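Local coordinates for cytochrome P450 (PDB 6G5O), which is a bacterial cytochrome P450 that holds protoporphyrin IX containing iron within a helix-rich fold, at residues V225-T230 with R371-H376. Sequence-based numbering, arbitrary orientation.
Sequences VINAVT and RKVGFH
N227, T230, V373, G374 and F375 make a buried van der Waals contact in which one face of helix 223-238 packs against strand 369-384, the middle strand of a three-stranded antiparallel sheet. The segment axes cross at 78°, approaching to 8.1 Å, and no hydrogen bond joins the two segments directly. The side chain of N227 leaves the helix toward the strand and crosses that of V373 at about a right angle. Its ND2 lies 4.0 Å from V373 CG2 and nearly as close to CG1, so both methyls of the branched valine meet the amide nitrogen. The nearest CA atoms are those of N227 and G374, 5.8 Å apart. Glycine suits that point, since it has no beta carbon to press against N227 OD1; its phi of 160° also favours a residue without a side chain. About one turn onward, T230 CG2 meets the F375 ring obliquely, 4.1 Å from CD2. T230 CG2 is set anti to the backbone N (chi1 -60° for OG1), which turns the methyl to the phenyl ring, while T230 OG1 donates to I226 O at 2.8 Å. The buried hydroxyl is thus satisfied within its own helix. N231, just past the segment on the same helix, donates through ND2 to V373 O, adding a polar tie to the strand; at the start of the segment V225 touches the heme. This is helix-on-sheet packing beside the heme pocket of a cytochrome P450 fold.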
# COMPACT_ATOMS: atom_id res chain seq x y z
N VAL A 225 -0.51 -4.42 -0.90
CA VAL A 225 -1.56 -5.21 -1.56
C VAL A 225 -1.68 -6.62 -0.96
O VAL A 225 -2.80 -7.14 -0.80
CB VAL A 225 -1.34 -5.30 -3.09
CG1 VAL A 225 -2.24 -6.34 -3.75
CG2 VAL A 225 -1.51 -3.94 -3.77
N ILE A 226 -0.54 -7.25 -0.65
CA ILE A 226 -0.58 -8.61 -0.09
C ILE A 226 -1.34 -8.62 1.26
O ILE A 226 -2.17 -9.51 1.51
CB ILE A 226 0.82 -9.23 0.04
CG1 ILE A 226 1.40 -9.55 -1.33
CG2 ILE A 226 0.75 -10.57 0.79
CD1 ILE A 226 2.88 -9.90 -1.31
N ASN A 227 -1.07 -7.63 2.10
CA ASN A 227 -1.75 -7.47 3.38
C ASN A 227 -3.25 -7.09 3.26
O ASN A 227 -4.09 -7.66 3.97
CB ASN A 227 -1.01 -6.49 4.26
CG ASN A 227 0.25 -7.09 4.87
OD1 ASN A 227 0.31 -8.33 5.10
ND2 ASN A 227 1.27 -6.25 5.10
N ALA A 228 -3.59 -6.17 2.36
CA ALA A 228 -5.00 -5.84 2.11
C ALA A 228 -5.79 -7.06 1.67
O ALA A 228 -6.93 -7.27 2.09
CB ALA A 228 -5.12 -4.74 1.05
N VAL A 229 -5.22 -7.84 0.75
CA VAL A 229 -5.94 -9.00 0.22
C VAL A 229 -6.16 -10.04 1.32
O VAL A 229 -7.26 -10.58 1.48
CB VAL A 229 -5.20 -9.61 -0.99
CG1 VAL A 229 -5.71 -10.98 -1.36
CG2 VAL A 229 -5.34 -8.69 -2.19
N THR A 230 -5.10 -10.29 2.08
CA THR A 230 -5.10 -11.32 3.12
C THR A 230 -6.04 -10.91 4.27
O THR A 230 -6.89 -11.70 4.69
CB THR A 230 -3.69 -11.58 3.63
OG1 THR A 230 -2.87 -12.02 2.53
CG2 THR A 230 -3.68 -12.67 4.71
N ARG A 371 2.17 -3.29 16.52
CA ARG A 371 1.02 -3.12 15.62
C ARG A 371 0.80 -4.29 14.72
O ARG A 371 1.59 -4.55 13.84
CB ARG A 371 1.19 -1.88 14.73
CG ARG A 371 -0.16 -1.48 14.14
CD ARG A 371 -0.18 -0.98 12.72
NE ARG A 371 -1.58 -0.85 12.30
CZ ARG A 371 -1.98 -0.77 11.04
NH1 ARG A 371 -1.10 -0.78 10.03
NH2 ARG A 371 -3.27 -0.68 10.80
N LYS A 372 -0.32 -4.98 14.89
CA LYS A 372 -0.68 -6.00 13.95
C LYS A 372 -1.02 -5.37 12.60
O LYS A 372 -1.97 -4.57 12.50
CB LYS A 372 -1.87 -6.77 14.46
CG LYS A 372 -2.33 -7.88 13.54
CD LYS A 372 -3.42 -8.70 14.26
CE LYS A 372 -4.05 -9.78 13.39
NZ LYS A 372 -5.20 -10.46 14.04
N VAL A 373 -0.23 -5.73 11.57
CA VAL A 373 -0.46 -5.27 10.19
C VAL A 373 -1.10 -6.33 9.34
O VAL A 373 -1.64 -6.02 8.28
CB VAL A 373 0.83 -4.74 9.51
CG1 VAL A 373 1.79 -5.89 9.17
CG2 VAL A 373 0.50 -3.92 8.23
N GLY A 374 -1.10 -7.58 9.81
CA GLY A 374 -1.62 -8.71 9.07
C GLY A 374 -1.08 -10.04 9.60
O GLY A 374 -0.92 -10.22 10.81
N PHE A 375 -0.78 -10.95 8.68
CA PHE A 375 -0.34 -12.31 8.99
C PHE A 375 0.92 -12.70 8.20
O PHE A 375 1.04 -12.36 7.02
CB PHE A 375 -1.43 -13.28 8.63
CG PHE A 375 -2.71 -13.01 9.32
CD1 PHE A 375 -2.98 -13.58 10.56
CD2 PHE A 375 -3.64 -12.16 8.76
CE1 PHE A 375 -4.18 -13.33 11.20
CE2 PHE A 375 -4.86 -11.93 9.38
CZ PHE A 375 -5.13 -12.50 10.61
N HIS A 376 1.84 -13.42 8.86
CA HIS A 376 2.98 -14.04 8.17
C HIS A 376 2.44 -15.24 7.41
O HIS A 376 2.89 -15.54 6.30
CB HIS A 376 4.06 -14.43 9.16
CG HIS A 376 4.90 -13.28 9.64
ND1 HIS A 376 5.54 -12.41 8.78
CD2 HIS A 376 5.23 -12.87 10.89
CE1 HIS A 376 6.20 -11.50 9.47
NE2 HIS A 376 6.03 -11.75 10.76